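Local coordinates for protein arginase 1, mitochondrial (Arabidopsis thaliana, PDB 6VSU) that hydrolyses L-arginine to urea and L-ornithine with a pair of manganese ions, and also converts agmatine to urea and putrescine, at residues 71-76 against 91-96; 161-166 against 275-280; 182-187 against 196-201; 244-249 against 313-318. All coordinates share one frame; numbering follows the deposited sequence.

Contact 1. Residues 71-76 against 91-96; sequences AIWCGS and RVLTDV
Asp95 OD2 is held from two quarters: by Arg69 of helix 64-72 in a salt bridge, and by water 1, which donates to it at 2.7 Å between the water oxygen and OD2. The same water accepts from the indole of Trp73, lying in the ring plane 3.1 Å from NE1, so the two segments are joined through a solvent bridge and not by a direct polar bond. What touches directly is apolar. Leu93 sends CD2 to the benzo part of the indole, 4.1 Å from Trp73 CZ2, arriving obliquely, and the two side chains slide past one another in opposite directions. CG of Leu93 lies opposite its own backbone N (chi1 -175°), which carries the methyls across toward the end of helix 64-72. That same CD2 meets Ile72 CG2 at 4.4 Å, while Ile72 CG2 also sits 3.8 Å above one face of the indole, toward its rim. The three side chains thus close up where the helix ends and the chain leaves helical geometry at Trp73. In the three-layer alpha/beta/alpha fold of the arginases, this is the margin of the parallel sheet: strand 93-98 is its outermost strand within the chain and runs beside strand 43-48. Beyond Trp73 the chain runs as a loop in which Ser76 N donates almost straight to Cys74 SG (3.4 Å, 168°). Gly75 and Ser76 belong to the L-ornithine site; a bound ornithine touches Ser76, whose carbonyl O is hydrogen-bonded to His263 ND1 of a neighbouring subunit.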
loop_
_atom_site.group_PDB
_atom_site.type_symbol
_atom_site.label_atom_id
_atom_site.label_comp_id
_atom_site.label_asym_id
_atom_site.label_seq_id
_atom_site.Cartn_x
_atom_site.Cartn_y
_atom_site.Cartn_z
ATOM N N ALA E 71 -8.886 16.556 7.215
ATOM C CA ALA E 71 -7.445 16.876 7.104
ATOM C C ALA E 71 -7.219 18.320 7.582
ATOM O O ALA E 71 -6.186 18.592 8.189
ATOM C CB ALA E 71 -6.949 16.647 5.685
ATOM N N ILE E 72 -8.183 19.200 7.360
ATOM C CA ILE E 72 -8.071 20.614 7.827
ATOM C C ILE E 72 -7.911 20.622 9.341
ATOM O O ILE E 72 -7.147 21.463 9.827
ATOM C CB ILE E 72 -9.263 21.467 7.372
ATOM C CG1 ILE E 72 -9.300 21.676 5.862
ATOM C CG2 ILE E 72 -9.275 22.803 8.061
ATOM C CD1 ILE E 72 -10.642 22.258 5.409
ATOM N N TRP E 73 -8.570 19.722 10.052
ATOM C CA TRP E 73 -8.623 19.747 11.540
ATOM C C TRP E 73 -7.778 18.641 12.126
ATOM O O TRP E 73 -7.876 18.478 13.292
ATOM C CB TRP E 73 -10.089 19.648 12.033
ATOM C CG TRP E 73 -10.881 20.822 11.526
ATOM C CD1 TRP E 73 -11.894 20.822 10.616
ATOM C CD2 TRP E 73 -10.633 22.201 11.839
ATOM N NE1 TRP E 73 -12.323 22.103 10.380
ATOM C CE2 TRP E 73 -11.586 22.970 11.135
ATOM C CE3 TRP E 73 -9.762 22.853 12.702
ATOM C CZ2 TRP E 73 -11.630 24.361 11.188
ATOM C CZ3 TRP E 73 -9.834 24.229 12.777
ATOM C CH2 TRP E 73 -10.744 24.974 12.029
ATOM N N CYS E 74 -6.969 17.946 11.318
ATOM C CA CYS E 74 -6.123 16.817 11.763
ATOM C C CYS E 74 -5.320 17.274 12.969
ATOM O O CYS E 74 -4.808 18.412 12.989
ATOM C CB CYS E 74 -5.201 16.329 10.655
ATOM S SG CYS E 74 -4.102 15.038 11.233
ATOM N N GLY E 75 -5.226 16.406 13.957
ATOM C CA GLY E 75 -4.519 16.747 15.196
ATOM C C GLY E 75 -2.998 16.859 14.992
ATOM O O GLY E 75 -2.363 17.283 15.914
ATOM N N SER E 76 -2.436 16.430 13.852
ATOM C CA SER E 76 -0.996 16.562 13.507
ATOM C C SER E 76 -0.677 18.025 13.171
ATOM O O SER E 76 0.506 18.379 13.138
ATOM C CB SER E 76 -0.613 15.623 12.384
ATOM O OG SER E 76 -1.130 16.047 11.128
ATOM N N ARG E 91 -14.793 34.087 11.679
ATOM C CA ARG E 91 -14.577 35.188 10.720
ATOM C C ARG E 91 -13.503 34.803 9.708
ATOM O O ARG E 91 -13.515 35.394 8.592
ATOM C CB ARG E 91 -14.151 36.463 11.426
ATOM C CG ARG E 91 -15.273 36.998 12.286
ATOM C CD ARG E 91 -14.855 38.101 13.235
ATOM N NE ARG E 91 -13.747 37.620 14.050
ATOM C CZ ARG E 91 -13.226 38.287 15.052
ATOM N NH1 ARG E 91 -13.753 39.432 15.445
ATOM N NH2 ARG E 91 -12.200 37.777 15.697
ATOM N N VAL E 92 -12.629 33.864 10.043
ATOM C CA VAL E 92 -11.620 33.322 9.084
ATOM C C VAL E 92 -12.183 32.129 8.318
ATOM O O VAL E 92 -12.004 32.054 7.084
ATOM C CB VAL E 92 -10.335 32.928 9.813
ATOM C CG1 VAL E 92 -9.357 32.247 8.874
ATOM C CG2 VAL E 92 -9.700 34.148 10.467
ATOM N N LEU E 93 -12.845 31.202 9.006
ATOM C CA LEU E 93 -13.400 29.986 8.346
ATOM C C LEU E 93 -14.669 29.516 9.061
ATOM O O LEU E 93 -14.692 29.383 10.283
ATOM C CB LEU E 93 -12.319 28.899 8.324
ATOM C CG LEU E 93 -12.701 27.628 7.558
ATOM C CD1 LEU E 93 -12.926 27.879 6.063
ATOM C CD2 LEU E 93 -11.637 26.541 7.737
ATOM N N THR E 94 -15.723 29.301 8.296
ATOM C CA THR E 94 -16.875 28.468 8.731
ATOM C C THR E 94 -17.131 27.428 7.641
ATOM O O THR E 94 -16.481 27.490 6.631
ATOM C CB THR E 94 -18.146 29.294 9.014
ATOM O OG1 THR E 94 -18.445 30.078 7.869
ATOM C CG2 THR E 94 -17.990 30.160 10.229
ATOM N N ASP E 95 -18.145 26.620 7.820
ATOM C CA ASP E 95 -18.403 25.423 6.976
ATOM C C ASP E 95 -19.916 25.194 7.000
ATOM O O ASP E 95 -20.447 24.959 8.094
ATOM C CB ASP E 95 -17.649 24.226 7.545
ATOM C CG ASP E 95 -17.750 22.962 6.708
ATOM O OD1 ASP E 95 -18.435 22.930 5.643
ATOM O OD2 ASP E 95 -17.079 22.019 7.112
ATOM N N VAL E 96 -20.561 25.305 5.852
ATOM C CA VAL E 96 -22.025 25.038 5.736
ATOM C C VAL E 96 -22.266 23.610 5.251
ATOM O O VAL E 96 -23.380 23.295 4.975
ATOM C CB VAL E 96 -22.747 26.064 4.843
ATOM C CG1 VAL E 96 -22.413 27.494 5.228
ATOM C CG2 VAL E 96 -22.393 25.853 3.404
HETATM O O HOH W 1 -15.022 22.340 8.829
#

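Contact 2. Residues 161-166 against 275-280; sequences LHLDAH and LNILHN. With MN (manganese (II) ion), chain B; MN (manganese (II) ion), chain C; ORN (L-ornithine), chain D.
The imidazole of His166 is sandwiched: CD of the bound L-ornithine stands 3.7 Å above the centre of one face, and Ala165 CB covers the opposite face nearer the rim. Its ND1 binds one manganese at 2.2 Å, so the ring is held both by the metal and by what lies above and below it. Asp164 bridges the two ions, with OD1 on the manganese that His166 binds and OD2 on the other, each oxygen at 2.2 Å from its ion. Two N-H groups steady this carboxylate. His162 NE2 donates to Asp164 OD2 at 3.0 Å on the anti side, tilted out of the carboxylate plane and bent (143°), and the backbone N of His166 reaches Asp164 OD1 at 2.7 Å from above that plane, closing an Asx turn. Behind this polar end the strand packs against helix 271-280; the axes of strand 161-163 and helix 275-280 approach to 11.7 Å and run nearly antiparallel, at 165°. Leu161 CD2 meets Ile277 CG2 at 4.1 Å, the side chains crossing aslant, and Leu163 turns CD1 to Leu278 CD2 at 4.3 Å. This layering of helix on sheet is general to the arginase fold, in which metal ligands gather at the C-terminal ends of the strands. His140, Asp168, Asp249 and Asp251 complete the metal site. Water 2 is bound by both ions, beside the ornithine. In arginases metal-bridging solvent probably supplies the hydroxide that attacks the guanidinium carbon, and the carboxylate of Asp164 would help to hold the ions at a suitable spacing.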
loop_
_atom_site.group_PDB
_atom_site.type_symbol
_atom_site.label_atom_id
_atom_site.label_comp_id
_atom_site.label_asym_id
_atom_site.label_seq_id
_atom_site.Cartn_x
_atom_site.Cartn_y
_atom_site.Cartn_z
ATOM N N LEU E 161 -8.530 32.732 -12.114
ATOM C CA LEU E 161 -7.269 31.953 -12.081
ATOM C C LEU E 161 -7.620 30.452 -11.933
ATOM O O LEU E 161 -8.306 30.078 -10.989
ATOM C CB LEU E 161 -6.325 32.464 -10.995
ATOM C CG LEU E 161 -5.071 31.609 -10.801
ATOM C CD1 LEU E 161 -4.214 31.681 -12.024
ATOM C CD2 LEU E 161 -4.274 32.043 -9.590
ATOM N N HIS E 162 -7.271 29.712 -12.969
ATOM C CA HIS E 162 -7.561 28.291 -13.199
ATOM C C HIS E 162 -6.229 27.541 -13.142
ATOM O O HIS E 162 -5.435 27.685 -14.031
ATOM C CB HIS E 162 -8.351 28.121 -14.499
ATOM C CG HIS E 162 -8.673 26.710 -14.815
ATOM N ND1 HIS E 162 -8.797 26.278 -16.096
ATOM C CD2 HIS E 162 -8.798 25.624 -14.015
ATOM C CE1 HIS E 162 -9.001 24.976 -16.087
ATOM N NE2 HIS E 162 -9.021 24.542 -14.813
ATOM N N LEU E 163 -5.964 26.851 -12.047
ATOM C CA LEU E 163 -4.724 26.053 -11.871
ATOM C C LEU E 163 -5.066 24.588 -12.186
ATOM O O LEU E 163 -5.932 24.003 -11.493
ATOM C CB LEU E 163 -4.220 26.221 -10.426
ATOM C CG LEU E 163 -3.533 27.555 -10.155
ATOM C CD1 LEU E 163 -3.491 27.839 -8.664
ATOM C CD2 LEU E 163 -2.148 27.458 -10.692
ATOM N N ASP E 164 -4.445 24.032 -13.218
ATOM C CA ASP E 164 -4.844 22.701 -13.690
ATOM C C ASP E 164 -3.825 22.173 -14.685
ATOM O O ASP E 164 -3.248 22.994 -15.449
ATOM C CB ASP E 164 -6.206 22.876 -14.309
ATOM C CG ASP E 164 -6.999 21.602 -14.496
ATOM O OD1 ASP E 164 -6.369 20.563 -14.822
ATOM O OD2 ASP E 164 -8.233 21.686 -14.331
ATOM N N ALA E 165 -3.627 20.851 -14.724
ATOM C CA ALA E 165 -2.859 20.189 -15.803
ATOM C C ALA E 165 -3.600 20.318 -17.176
ATOM O O ALA E 165 -2.949 20.193 -18.214
ATOM C CB ALA E 165 -2.575 18.735 -15.431
ATOM N N HIS E 166 -4.922 20.515 -17.160
ATOM C CA HIS E 166 -5.879 20.367 -18.282
ATOM C C HIS E 166 -6.637 21.666 -18.455
ATOM O O HIS E 166 -7.049 22.236 -17.463
ATOM C CB HIS E 166 -6.898 19.241 -17.971
ATOM C CG HIS E 166 -6.243 17.952 -17.573
ATOM N ND1 HIS E 166 -6.058 17.592 -16.218
ATOM C CD2 HIS E 166 -5.660 16.995 -18.341
ATOM C CE1 HIS E 166 -5.394 16.477 -16.202
ATOM N NE2 HIS E 166 -5.142 16.079 -17.485
ATOM N N LEU E 275 1.743 27.938 -3.761
ATOM C CA LEU E 275 1.610 28.946 -2.674
ATOM C C LEU E 275 2.385 30.191 -3.072
ATOM O O LEU E 275 1.915 31.257 -2.705
ATOM C CB LEU E 275 2.077 28.394 -1.325
ATOM C CG LEU E 275 1.218 27.268 -0.742
ATOM C CD1 LEU E 275 1.630 27.063 0.707
ATOM C CD2 LEU E 275 -0.282 27.500 -0.802
ATOM N N ASN E 276 3.454 30.075 -3.865
ATOM C CA ASN E 276 4.126 31.300 -4.337
ATOM C C ASN E 276 3.142 32.115 -5.186
ATOM O O ASN E 276 3.097 33.347 -5.015
ATOM C CB ASN E 276 5.442 31.057 -5.047
ATOM C CG ASN E 276 6.571 30.614 -4.129
ATOM O OD1 ASN E 276 6.460 30.627 -2.897
ATOM N ND2 ASN E 276 7.665 30.182 -4.749
ATOM N N ILE E 277 2.373 31.466 -6.049
ATOM C CA ILE E 277 1.363 32.148 -6.904
ATOM C C ILE E 277 0.215 32.726 -6.046
ATOM O O ILE E 277 -0.097 33.959 -6.165
ATOM C CB ILE E 277 0.871 31.159 -7.959
ATOM C CG1 ILE E 277 2.026 30.703 -8.861
ATOM C CG2 ILE E 277 -0.276 31.754 -8.743
ATOM C CD1 ILE E 277 1.652 29.607 -9.783
ATOM N N LEU E 278 -0.399 31.920 -5.177
ATOM C CA LEU E 278 -1.534 32.384 -4.341
ATOM C C LEU E 278 -1.128 33.504 -3.404
ATOM O O LEU E 278 -1.839 34.515 -3.321
ATOM C CB LEU E 278 -2.134 31.247 -3.533
ATOM C CG LEU E 278 -2.653 30.073 -4.352
ATOM C CD1 LEU E 278 -3.227 28.984 -3.414
ATOM C CD2 LEU E 278 -3.705 30.545 -5.336
ATOM N N HIS E 279 -0.054 33.337 -2.676
ATOM C CA HIS E 279 0.364 34.329 -1.663
ATOM C C HIS E 279 0.616 35.664 -2.361
ATOM O O HIS E 279 0.371 36.694 -1.752
ATOM C CB HIS E 279 1.612 33.872 -0.881
ATOM C CG HIS E 279 1.332 32.798 0.133
ATOM N ND1 HIS E 279 2.320 32.059 0.741
ATOM C CD2 HIS E 279 0.175 32.327 0.620
ATOM C CE1 HIS E 279 1.780 31.221 1.582
ATOM N NE2 HIS E 279 0.465 31.360 1.513
ATOM N N ASN E 280 1.177 35.670 -3.580
ATOM C CA ASN E 280 1.651 36.947 -4.191
ATOM C C ASN E 280 0.571 37.535 -5.080
ATOM O O ASN E 280 0.752 38.658 -5.496
ATOM C CB ASN E 280 2.973 36.703 -4.916
ATOM C CG ASN E 280 4.065 36.469 -3.900
ATOM O OD1 ASN E 280 4.305 37.333 -3.080
ATOM N ND2 ASN E 280 4.678 35.305 -3.887
HETATM MN MN MN B . -6.965 18.511 -14.375
HETATM MN MN MN C . -9.772 20.151 -14.408
HETATM N N ORN D . -8.432 12.723 -21.132
HETATM C CA ORN D . -8.988 14.031 -20.707
HETATM C CB ORN D . -8.644 14.290 -19.241
HETATM C CG ORN D . -9.510 15.336 -18.563
HETATM C CD ORN D . -9.140 15.538 -17.105
HETATM N NE ORN D . -9.610 16.786 -16.508
HETATM C C ORN D . -8.418 15.152 -21.586
HETATM O O ORN D . -7.940 14.842 -22.677
HETATM O OXT ORN D . -8.488 16.295 -21.141
HETATM O O HOH W 2 -8.708 18.762 -15.626
HETATM O O HOH W 3 -11.106 18.249 -15.113
#

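Contact 3. Residues 182-187 against 196-201; sequences SSFARI and LLQVGI
Phe184 lays its CD2 corner against the forked end of Leu196, with both methyls, CD1 and CD2, at 3.8 Å from Phe184 CD2. The two side chains cross at about a right angle. CG of Leu196 stands opposite the backbone N (chi1 178°), lifting the fork off the strand toward the helix. Three residues further along the helix, Ile187 puts CD1 3.9 Å above the plane of the Phe184 ring, so Ile187 lies over part of one face while Leu196 meets the CD2/CE2 side of the ring obliquely. Gln198 touches more lightly: its NE2 comes to 4.2 Å from Phe184 CB, with no hydrogen bond to segment 182-187. The amide is spoken for by others, NE2 with Pro167 O and His162 ND1, and OE1 with Gln219 NE2. The bond to ND1 probably helps to set the orientation of His162, whose ring also stacks with that of Phe184. Phe184 touches Asp168 and lies about 3 Å from the side chain of His140, both manganese ligands, and about 6 Å from a manganese ion. In the fold, the contact seats helix 183-189 on strand 193-201 within a beta-alpha-beta unit that starts at strand 158-163. Leu196 also leans on Ile160 and His162 of that first strand, while Ile187 touches Val147 of the neighbouring helix 143-154.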
loop_
_atom_site.group_PDB
_atom_site.type_symbol
_atom_site.label_atom_id
_atom_site.label_comp_id
_atom_site.label_asym_id
_atom_site.label_seq_id
_atom_site.Cartn_x
_atom_site.Cartn_y
_atom_site.Cartn_z
ATOM N N SER E 182 -15.161 20.110 -19.827
ATOM C CA SER E 182 -15.871 21.161 -20.608
ATOM C C SER E 182 -16.292 22.346 -19.724
ATOM O O SER E 182 -16.940 23.266 -20.242
ATOM C CB SER E 182 -17.048 20.527 -21.293
ATOM O OG SER E 182 -16.623 19.683 -22.341
ATOM N N SER E 183 -15.977 22.366 -18.434
ATOM C CA SER E 183 -16.661 23.336 -17.551
ATOM C C SER E 183 -16.205 24.774 -17.876
ATOM O O SER E 183 -17.047 25.721 -17.727
ATOM C CB SER E 183 -16.540 22.995 -16.124
ATOM O OG SER E 183 -15.244 22.637 -15.876
ATOM N N PHE E 184 -14.994 24.950 -18.404
ATOM C CA PHE E 184 -14.459 26.312 -18.708
ATOM C C PHE E 184 -14.969 26.774 -20.081
ATOM O O PHE E 184 -15.082 27.952 -20.289
ATOM C CB PHE E 184 -12.944 26.341 -18.500
ATOM C CG PHE E 184 -12.637 26.365 -17.033
ATOM C CD1 PHE E 184 -12.614 25.192 -16.316
ATOM C CD2 PHE E 184 -12.490 27.568 -16.359
ATOM C CE1 PHE E 184 -12.435 25.221 -14.941
ATOM C CE2 PHE E 184 -12.321 27.606 -14.989
ATOM C CZ PHE E 184 -12.296 26.421 -14.289
ATOM N N ALA E 185 -15.369 25.867 -20.958
ATOM C CA ALA E 185 -16.128 26.212 -22.166
ATOM C C ALA E 185 -17.511 26.716 -21.731
ATOM O O ALA E 185 -17.924 27.814 -22.128
ATOM C CB ALA E 185 -16.179 25.029 -23.113
ATOM N N ARG E 186 -18.182 26.005 -20.849
ATOM C CA ARG E 186 -19.481 26.479 -20.336
ATOM C C ARG E 186 -19.304 27.890 -19.759
ATOM O O ARG E 186 -20.155 28.764 -20.032
ATOM C CB ARG E 186 -20.092 25.521 -19.312
ATOM C CG ARG E 186 -20.410 24.125 -19.852
ATOM C CD ARG E 186 -21.520 24.009 -20.884
ATOM N NE ARG E 186 -21.031 24.330 -22.217
ATOM C CZ ARG E 186 -20.380 23.465 -23.022
ATOM N NH1 ARG E 186 -20.133 22.214 -22.625
ATOM N NH2 ARG E 186 -19.944 23.867 -24.210
ATOM N N ILE E 187 -18.271 28.108 -18.969
ATOM C CA ILE E 187 -18.076 29.410 -18.282
ATOM C C ILE E 187 -17.796 30.510 -19.331
ATOM O O ILE E 187 -18.341 31.622 -19.187
ATOM C CB ILE E 187 -16.967 29.283 -17.217
ATOM C CG1 ILE E 187 -17.418 28.537 -15.961
ATOM C CG2 ILE E 187 -16.407 30.644 -16.857
ATOM C CD1 ILE E 187 -16.239 28.162 -15.049
ATOM N N LEU E 196 -9.573 34.684 -18.177
ATOM C CA LEU E 196 -9.282 33.322 -17.698
ATOM C C LEU E 196 -7.801 33.033 -17.946
ATOM O O LEU E 196 -7.382 32.948 -19.121
ATOM C CB LEU E 196 -10.166 32.320 -18.434
ATOM C CG LEU E 196 -9.962 30.839 -18.086
ATOM C CD1 LEU E 196 -10.163 30.562 -16.626
ATOM C CD2 LEU E 196 -10.905 29.969 -18.915
ATOM N N LEU E 197 -7.049 32.964 -16.846
ATOM C CA LEU E 197 -5.649 32.535 -16.833
ATOM C C LEU E 197 -5.623 31.076 -16.361
ATOM O O LEU E 197 -6.115 30.801 -15.226
ATOM C CB LEU E 197 -4.875 33.386 -15.845
ATOM C CG LEU E 197 -4.388 34.715 -16.374
ATOM C CD1 LEU E 197 -5.555 35.688 -16.463
ATOM C CD2 LEU E 197 -3.243 35.281 -15.515
ATOM N N GLN E 198 -5.127 30.203 -17.242
ATOM C CA GLN E 198 -4.969 28.747 -17.022
ATOM C C GLN E 198 -3.476 28.518 -16.816
ATOM O O GLN E 198 -2.721 28.920 -17.659
ATOM C CB GLN E 198 -5.551 28.005 -18.231
ATOM C CG GLN E 198 -7.039 28.281 -18.345
ATOM C CD GLN E 198 -7.671 27.318 -19.314
ATOM O OE1 GLN E 198 -7.167 27.129 -20.430
ATOM N NE2 GLN E 198 -8.788 26.742 -18.909
ATOM N N VAL E 199 -3.111 28.013 -15.643
ATOM C CA VAL E 199 -1.718 27.839 -15.180
ATOM C C VAL E 199 -1.484 26.384 -14.791
ATOM O O VAL E 199 -2.279 25.835 -14.040
ATOM C CB VAL E 199 -1.420 28.786 -14.004
ATOM C CG1 VAL E 199 0.034 28.608 -13.581
ATOM C CG2 VAL E 199 -1.735 30.212 -14.412
ATOM N N GLY E 200 -0.356 25.848 -15.236
ATOM C CA GLY E 200 0.081 24.467 -14.991
ATOM C C GLY E 200 -0.329 23.506 -16.060
ATOM O O GLY E 200 -0.130 22.309 -15.862
ATOM N N ILE E 201 -0.764 24.013 -17.204
ATOM C CA ILE E 201 -1.327 23.181 -18.307
ATOM C C ILE E 201 -0.207 22.291 -18.859
ATOM O O ILE E 201 0.837 22.830 -19.219
ATOM C CB ILE E 201 -1.909 24.054 -19.420
ATOM C CG1 ILE E 201 -3.067 24.935 -18.963
ATOM C CG2 ILE E 201 -2.301 23.177 -20.569
ATOM C CD1 ILE E 201 -4.258 24.152 -18.472
#

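Contact 4. Residues 244-249 against 313-318; sequences VYISID and RELAAK. With MN (manganese (II) ion), chain B.
The apolar contacts come from a single leucine reaching two isoleucines. Leu315 of helix 303-319 points one methyl at each: CD2 meets Ile246 CD1 at 4.0 Å, the side chains crossing on a slant, and CD1 meets Ile248 CD1 at 4.0 Å, tip to tip. Both isoleucines stand on the same side of strand 244-249, two residues apart, and each turns CG1 opposite its carbonyl carbon; chi2 of 176° in Ile246 and -165° in Ile248 puts CD1 at the far end of each chain, where Leu315 meets it. Leu315 also rests on Ala288 and Val290 of the adjoining strand 285-291, and Ile248 on Leu278 of helix 271-280, which makes this a helix-on-sheet interface in the core of the arginase fold. No hydrogen bond passes between the two segments. The polar groups turn to other partners: on the other side of the strand, Ser247 OG is bonded to His140 NE2 and Asp289 OD1, and on the helix Lys318 NZ is bonded to the carbonyl oxygens of Leu278 and Leu281. Metal bonding is confined to the end of the strand, where Asp249 OD2 holds manganese at 2.3 Å, sharing the ion with water 2. Strand and helix thus meet through apolar contacts alone, while Asp249 is delivered to the ions and Ser247 OG probably helps to orient a second metal ligand, His140.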
loop_
_atom_site.group_PDB
_atom_site.type_symbol
_atom_site.label_atom_id
_atom_site.label_comp_id
_atom_site.label_asym_id
_atom_site.label_seq_id
_atom_site.Cartn_x
_atom_site.Cartn_y
_atom_site.Cartn_z
ATOM N N VAL E 244 -12.172 38.315 -8.177
ATOM C CA VAL E 244 -11.400 37.191 -8.742
ATOM C C VAL E 244 -11.924 35.871 -8.195
ATOM O O VAL E 244 -12.171 35.763 -6.964
ATOM C CB VAL E 244 -9.927 37.375 -8.441
ATOM C CG1 VAL E 244 -9.169 36.205 -9.027
ATOM C CG2 VAL E 244 -9.388 38.729 -8.895
ATOM N N TYR E 245 -12.031 34.891 -9.086
ATOM C CA TYR E 245 -12.414 33.512 -8.718
ATOM C C TYR E 245 -11.183 32.630 -8.935
ATOM O O TYR E 245 -10.615 32.702 -10.030
ATOM C CB TYR E 245 -13.650 33.050 -9.499
ATOM C CG TYR E 245 -14.159 31.709 -9.043
ATOM C CD1 TYR E 245 -13.623 30.528 -9.551
ATOM C CD2 TYR E 245 -15.145 31.604 -8.063
ATOM C CE1 TYR E 245 -14.023 29.285 -9.082
ATOM C CE2 TYR E 245 -15.595 30.365 -7.622
ATOM C CZ TYR E 245 -15.021 29.201 -8.123
ATOM O OH TYR E 245 -15.457 27.955 -7.749
ATOM N N ILE E 246 -10.829 31.789 -7.964
ATOM C CA ILE E 246 -9.676 30.876 -8.131
ATOM C C ILE E 246 -10.187 29.433 -8.159
ATOM O O ILE E 246 -10.762 28.981 -7.149
ATOM C CB ILE E 246 -8.655 31.112 -7.018
ATOM C CG1 ILE E 246 -8.229 32.574 -6.958
ATOM C CG2 ILE E 246 -7.472 30.170 -7.206
ATOM C CD1 ILE E 246 -7.272 32.918 -5.803
ATOM N N SER E 247 -9.909 28.702 -9.224
ATOM C CA SER E 247 -10.256 27.265 -9.318
ATOM C C SER E 247 -8.960 26.466 -9.315
ATOM O O SER E 247 -8.124 26.628 -10.241
ATOM C CB SER E 247 -11.098 26.964 -10.543
ATOM O OG SER E 247 -11.339 25.570 -10.663
ATOM N N ILE E 248 -8.800 25.590 -8.320
ATOM C CA ILE E 248 -7.588 24.741 -8.229
ATOM C C ILE E 248 -8.020 23.325 -8.467
ATOM O O ILE E 248 -8.673 22.741 -7.589
ATOM C CB ILE E 248 -6.872 24.919 -6.891
ATOM C CG1 ILE E 248 -6.692 26.411 -6.584
ATOM C CG2 ILE E 248 -5.562 24.166 -6.957
ATOM C CD1 ILE E 248 -5.695 26.710 -5.471
ATOM N N ASP E 249 -7.561 22.754 -9.551
ATOM C CA ASP E 249 -7.573 21.274 -9.698
ATOM C C ASP E 249 -6.281 20.812 -9.055
ATOM O O ASP E 249 -5.233 21.338 -9.361
ATOM C CB ASP E 249 -7.675 20.895 -11.155
ATOM C CG ASP E 249 -7.676 19.421 -11.504
ATOM O OD1 ASP E 249 -7.140 18.585 -10.734
ATOM O OD2 ASP E 249 -8.204 19.124 -12.582
ATOM N N ARG E 313 -6.986 25.857 3.271
ATOM C CA ARG E 313 -6.640 26.742 4.402
ATOM C C ARG E 313 -6.001 28.052 3.871
ATOM O O ARG E 313 -6.342 29.139 4.406
ATOM C CB ARG E 313 -5.697 25.996 5.352
ATOM C CG ARG E 313 -6.315 24.846 6.146
ATOM C CD ARG E 313 -5.226 23.968 6.725
ATOM N NE ARG E 313 -4.246 24.661 7.543
ATOM C CZ ARG E 313 -4.011 24.450 8.808
ATOM N NH1 ARG E 313 -4.618 23.489 9.482
ATOM N NH2 ARG E 313 -3.107 25.190 9.404
ATOM N N GLU E 314 -5.058 27.936 2.939
ATOM C CA GLU E 314 -4.357 29.116 2.372
ATOM C C GLU E 314 -5.361 30.001 1.619
ATOM O O GLU E 314 -5.287 31.204 1.770
ATOM C CB GLU E 314 -3.128 28.658 1.586
ATOM C CG GLU E 314 -2.053 28.050 2.472
ATOM C CD GLU E 314 -1.569 28.951 3.591
ATOM O OE1 GLU E 314 -1.196 30.087 3.301
ATOM O OE2 GLU E 314 -1.592 28.521 4.737
ATOM N N LEU E 315 -6.296 29.397 0.885
ATOM C CA LEU E 315 -7.324 30.172 0.166
ATOM C C LEU E 315 -8.184 30.901 1.192
ATOM O O LEU E 315 -8.649 32.059 0.950
ATOM C CB LEU E 315 -8.165 29.242 -0.700
ATOM C CG LEU E 315 -7.537 28.833 -2.025
ATOM C CD1 LEU E 315 -8.370 27.725 -2.694
ATOM C CD2 LEU E 315 -7.378 30.012 -3.004
ATOM N N ALA E 316 -8.534 30.211 2.269
ATOM C CA ALA E 316 -9.400 30.796 3.291
ATOM C C ALA E 316 -8.686 32.051 3.815
ATOM O O ALA E 316 -9.356 33.026 4.049
ATOM C CB ALA E 316 -9.678 29.807 4.402
ATOM N N ALA E 317 -7.372 31.975 4.048
ATOM C CA ALA E 317 -6.612 33.099 4.644
ATOM C C ALA E 317 -6.646 34.285 3.685
ATOM O O ALA E 317 -6.606 35.417 4.149
ATOM C CB ALA E 317 -5.194 32.678 4.954
ATOM N N LYS E 318 -6.781 34.005 2.390
ATOM C CA LYS E 318 -6.802 35.037 1.345
ATOM C C LYS E 318 -8.209 35.612 1.141
ATOM O O LYS E 318 -8.350 36.818 0.804
ATOM C CB LYS E 318 -6.289 34.394 0.065
ATOM C CG LYS E 318 -6.061 35.367 -1.052
ATOM C CD LYS E 318 -5.126 34.829 -2.102
ATOM C CE LYS E 318 -4.636 35.939 -3.012
ATOM N NZ LYS E 318 -3.483 36.596 -2.394
HETATM MN MN MN B . -6.965 18.511 -14.375
HETATM O O HOH W 2 -8.708 18.762 -15.626
#

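How the contacts relate
All four contacts hang on one eight-stranded parallel sheet. Contacts 2 and 4 lie side by side near its middle, centres about 9 Å apart; their strands 158-163 and 244-249 are neighbours, their helices meet through His279 and Glu314, and their segments alternate along the chain. Contact 3, on the next strand, 193-201, is nested inside the loop that contact 2 closes, their centres about 12 Å apart. Contact 1 comes first in sequence and lies at the sheet's far margin, its centre about 28 Å from that of contact 3, yet it touches helix 303-319 of contact 4. Contacts 2 and 4 supply manganese ligands, and contact 3 lies close behind them; contacts 1 and 2 both touch a neighbouring subunit.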